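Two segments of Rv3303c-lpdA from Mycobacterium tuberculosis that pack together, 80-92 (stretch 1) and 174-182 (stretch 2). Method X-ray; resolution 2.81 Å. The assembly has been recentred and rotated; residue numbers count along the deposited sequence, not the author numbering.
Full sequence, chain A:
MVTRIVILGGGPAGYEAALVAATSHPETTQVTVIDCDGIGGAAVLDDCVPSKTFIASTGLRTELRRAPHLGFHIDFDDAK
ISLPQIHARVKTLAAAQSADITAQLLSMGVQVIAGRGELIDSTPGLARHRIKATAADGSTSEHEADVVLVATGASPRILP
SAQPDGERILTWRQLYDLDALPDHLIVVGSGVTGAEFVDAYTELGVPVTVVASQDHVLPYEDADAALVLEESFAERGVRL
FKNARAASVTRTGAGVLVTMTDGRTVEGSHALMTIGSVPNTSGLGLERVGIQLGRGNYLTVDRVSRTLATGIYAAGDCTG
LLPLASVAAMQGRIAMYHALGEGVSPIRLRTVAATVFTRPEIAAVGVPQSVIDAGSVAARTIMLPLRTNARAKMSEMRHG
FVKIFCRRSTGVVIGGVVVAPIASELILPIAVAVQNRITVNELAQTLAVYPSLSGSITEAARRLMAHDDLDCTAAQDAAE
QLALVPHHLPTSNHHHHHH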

# COMPACT_ATOMS: atom_id res chain seq x y z
N LYS A 80 39.90 34.12 -19.56
CA LYS A 80 40.73 33.40 -18.61
C LYS A 80 39.99 32.39 -17.70
O LYS A 80 38.97 32.69 -17.10
CB LYS A 80 41.43 34.38 -17.66
CG LYS A 80 42.53 35.27 -18.20
CD LYS A 80 43.18 36.01 -16.97
CE LYS A 80 44.50 36.77 -17.26
NZ LYS A 80 45.34 36.92 -16.01
N ILE A 81 40.56 31.19 -17.58
CA ILE A 81 40.04 30.12 -16.73
C ILE A 81 41.11 30.03 -15.67
O ILE A 81 42.26 29.83 -15.98
CB ILE A 81 40.00 28.80 -17.47
CG1 ILE A 81 38.70 28.68 -18.25
CG2 ILE A 81 40.14 27.67 -16.51
CD1 ILE A 81 38.70 27.51 -19.25
N SER A 82 40.75 30.18 -14.40
CA SER A 82 41.74 30.13 -13.33
C SER A 82 41.79 28.86 -12.51
O SER A 82 41.31 28.85 -11.38
CB SER A 82 41.52 31.26 -12.36
OG SER A 82 42.32 31.00 -11.23
N LEU A 83 42.38 27.80 -13.03
CA LEU A 83 42.42 26.52 -12.31
C LEU A 83 42.71 26.61 -10.80
O LEU A 83 42.04 25.97 -10.01
CB LEU A 83 43.41 25.56 -13.01
CG LEU A 83 43.03 24.10 -13.29
CD1 LEU A 83 43.91 23.30 -12.45
CD2 LEU A 83 41.56 23.74 -13.01
N PRO A 84 43.68 27.43 -10.38
CA PRO A 84 43.94 27.49 -8.95
C PRO A 84 42.77 27.92 -8.10
O PRO A 84 42.60 27.40 -6.98
CB PRO A 84 45.10 28.46 -8.85
CG PRO A 84 45.80 28.29 -10.10
CD PRO A 84 44.65 28.26 -11.09
N GLN A 85 41.95 28.86 -8.56
CA GLN A 85 40.82 29.21 -7.71
C GLN A 85 39.73 28.11 -7.75
O GLN A 85 39.01 27.92 -6.76
CB GLN A 85 40.26 30.62 -7.97
CG GLN A 85 40.29 31.09 -9.36
CD GLN A 85 39.97 32.60 -9.47
OE1 GLN A 85 38.82 33.02 -9.27
NE2 GLN A 85 40.99 33.41 -9.77
N ILE A 86 39.63 27.36 -8.86
CA ILE A 86 38.67 26.27 -8.91
C ILE A 86 39.10 25.26 -7.82
O ILE A 86 38.28 24.86 -6.96
CB ILE A 86 38.67 25.55 -10.28
CG1 ILE A 86 37.94 26.37 -11.32
CG2 ILE A 86 38.02 24.17 -10.18
CD1 ILE A 86 38.29 25.93 -12.71
N HIS A 87 40.37 24.85 -7.87
CA HIS A 87 40.95 23.91 -6.90
C HIS A 87 40.73 24.45 -5.46
O HIS A 87 40.33 23.74 -4.55
CB HIS A 87 42.45 23.73 -7.19
CG HIS A 87 42.76 22.94 -8.43
ND1 HIS A 87 44.05 22.65 -8.82
CD2 HIS A 87 41.96 22.27 -9.29
CE1 HIS A 87 44.03 21.83 -9.86
NE2 HIS A 87 42.77 21.58 -10.17
N ALA A 88 40.99 25.73 -5.25
CA ALA A 88 40.84 26.33 -3.93
C ALA A 88 39.39 26.18 -3.45
O ALA A 88 39.09 26.07 -2.23
CB ALA A 88 41.25 27.77 -4.00
N ARG A 89 38.47 26.18 -4.42
CA ARG A 89 37.06 26.06 -4.09
C ARG A 89 36.83 24.62 -3.82
O ARG A 89 35.95 24.26 -3.03
CB ARG A 89 36.18 26.49 -5.22
CG ARG A 89 34.78 26.34 -4.86
CD ARG A 89 33.91 26.26 -6.12
NE ARG A 89 32.49 26.30 -5.77
CZ ARG A 89 31.50 25.81 -6.51
NH1 ARG A 89 31.75 25.22 -7.68
NH2 ARG A 89 30.26 25.91 -6.05
N VAL A 90 37.63 23.78 -4.46
CA VAL A 90 37.45 22.37 -4.24
C VAL A 90 37.87 22.00 -2.83
O VAL A 90 37.14 21.29 -2.16
CB VAL A 90 38.21 21.55 -5.28
CG1 VAL A 90 38.34 20.06 -4.86
CG2 VAL A 90 37.45 21.67 -6.55
N LYS A 91 39.01 22.50 -2.36
CA LYS A 91 39.40 22.10 -1.02
C LYS A 91 38.49 22.79 -0.05
O LYS A 91 37.88 22.16 0.80
CB LYS A 91 40.85 22.44 -0.71
CG LYS A 91 41.75 22.15 -1.82
CD LYS A 91 42.61 20.94 -1.59
CE LYS A 91 43.43 20.58 -2.90
NZ LYS A 91 44.31 21.72 -3.49
N THR A 92 38.37 24.09 -0.20
CA THR A 92 37.53 24.88 0.69
C THR A 92 36.10 24.34 1.00
O THR A 92 35.72 24.24 2.18
CB THR A 92 37.50 26.36 0.15
OG1 THR A 92 38.29 27.14 1.03
CG2 THR A 92 36.06 26.93 0.04
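Stretch 2 174-182: QLYDLDALP

The firmest polar link between the two stretches is the hydrogen bond from Lys 91 NZ to Tyr 176 O, at 3.0 Å. The CA-to-CB bond of Lys 91 points sideways, but its chain turns so that the amine comes nearer stretch 2; chi4 is 55° (p). The same amine makes a long salt bridge with Asp 177, NZ to OD1 3.8 Å, so one charged group serves a backbone carbonyl and a neighbouring carboxylate.

His 87, buried and pointing toward stretch 2, lies at the centre of the contact. Its imidazole is probably turned over in the model, which leaves its polar pairings with the surrounding carbonyls open. The ring position is still informative: Tyr 176 CA stands 3.3 Å from the His 87 ring centroid, 10° off the normal, a CH-pi contact over the face. The Tyr 176 ring also directs its edge at that imidazole, with centroids 5.7 Å apart and planes at 82°. One helical turn later, Val 90 CG1 sits 3.8 Å from the Tyr 176 ring centroid, 9° off the normal, and thus covers a face of the phenol.

Nearer the start of the helix, Leu 83 meets Leu 181, CG to CD2 3.3 Å, and Ile 81 CG2 reaches Leu 181 CD1 at 4.4 Å. Pro 84 CG lies 3.7 Å from Asp 179 OD1 at the margin.

The CA pairings give the direction. Leu 83 faces Ala 180 (CA to CA 5.9 Å), Pro 84 faces Asp 179 (CA to CA 5.4 Å) and His 87 faces Tyr 176 (CA to CA 5.2 Å): numbers rise in one stretch as they fall in the other, so the chains run in opposite senses. Stretch 2, without regular helix or strand, follows a helix beginning at Leu 83, and together they bury 546 Å².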

# COMPACT_ATOMS: atom_id res chain seq x y z
N GLN A 174 44.86 13.42 -6.36
CA GLN A 174 45.87 14.43 -6.67
C GLN A 174 45.58 15.51 -7.74
O GLN A 174 46.27 16.50 -7.78
CB GLN A 174 47.15 13.72 -7.02
CG GLN A 174 47.50 12.75 -5.92
CD GLN A 174 48.68 11.90 -6.28
OE1 GLN A 174 48.74 11.33 -7.36
NE2 GLN A 174 49.62 11.80 -5.38
N LEU A 175 44.59 15.35 -8.59
CA LEU A 175 44.30 16.35 -9.61
C LEU A 175 44.24 17.86 -9.19
O LEU A 175 44.61 18.74 -9.97
CB LEU A 175 42.97 15.98 -10.28
CG LEU A 175 43.00 14.68 -11.03
CD1 LEU A 175 41.64 14.10 -11.22
CD2 LEU A 175 43.66 14.94 -12.38
N TYR A 176 43.79 18.16 -7.98
CA TYR A 176 43.61 19.54 -7.56
C TYR A 176 44.85 20.18 -7.02
O TYR A 176 44.81 21.27 -6.45
CB TYR A 176 42.50 19.60 -6.53
CG TYR A 176 41.38 18.67 -6.88
CD1 TYR A 176 40.62 18.84 -8.04
CD2 TYR A 176 41.07 17.61 -6.06
CE1 TYR A 176 39.58 17.97 -8.33
CE2 TYR A 176 40.05 16.73 -6.35
CZ TYR A 176 39.31 16.91 -7.47
OH TYR A 176 38.35 15.96 -7.75
N ASP A 177 45.95 19.49 -7.21
CA ASP A 177 47.23 20.00 -6.81
C ASP A 177 47.96 20.69 -7.94
O ASP A 177 49.00 21.30 -7.72
CB ASP A 177 48.06 18.87 -6.33
CG ASP A 177 47.48 18.25 -5.14
OD1 ASP A 177 46.74 18.97 -4.44
OD2 ASP A 177 47.78 17.06 -4.89
N LEU A 178 47.42 20.57 -9.15
CA LEU A 178 48.00 21.18 -10.33
C LEU A 178 47.64 22.66 -10.36
O LEU A 178 46.54 23.03 -9.93
CB LEU A 178 47.42 20.58 -11.60
CG LEU A 178 47.35 19.08 -11.80
CD1 LEU A 178 46.51 18.87 -13.01
CD2 LEU A 178 48.73 18.43 -12.00
N ASP A 179 48.54 23.50 -10.89
CA ASP A 179 48.26 24.93 -10.98
C ASP A 179 47.96 25.38 -12.40
O ASP A 179 47.89 26.58 -12.68
CB ASP A 179 49.40 25.76 -10.43
CG ASP A 179 49.38 25.81 -8.91
OD1 ASP A 179 48.35 26.30 -8.33
OD2 ASP A 179 50.40 25.37 -8.30
N ALA A 180 47.79 24.41 -13.29
CA ALA A 180 47.48 24.72 -14.68
C ALA A 180 46.82 23.56 -15.41
O ALA A 180 47.12 22.41 -15.13
CB ALA A 180 48.72 25.12 -15.40
N LEU A 181 45.93 23.86 -16.34
CA LEU A 181 45.30 22.78 -17.09
C LEU A 181 46.32 21.97 -17.91
O LEU A 181 47.22 22.49 -18.52
CB LEU A 181 44.25 23.33 -18.05
CG LEU A 181 43.04 23.99 -17.42
CD1 LEU A 181 42.06 24.28 -18.52
CD2 LEU A 181 42.39 23.09 -16.38
N PRO A 182 46.19 20.66 -17.91
CA PRO A 182 47.13 19.87 -18.69
C PRO A 182 47.06 20.20 -20.17
O PRO A 182 46.03 20.59 -20.67
CB PRO A 182 46.66 18.46 -18.41
CG PRO A 182 46.25 18.55 -16.95
CD PRO A 182 45.40 19.80 -17.02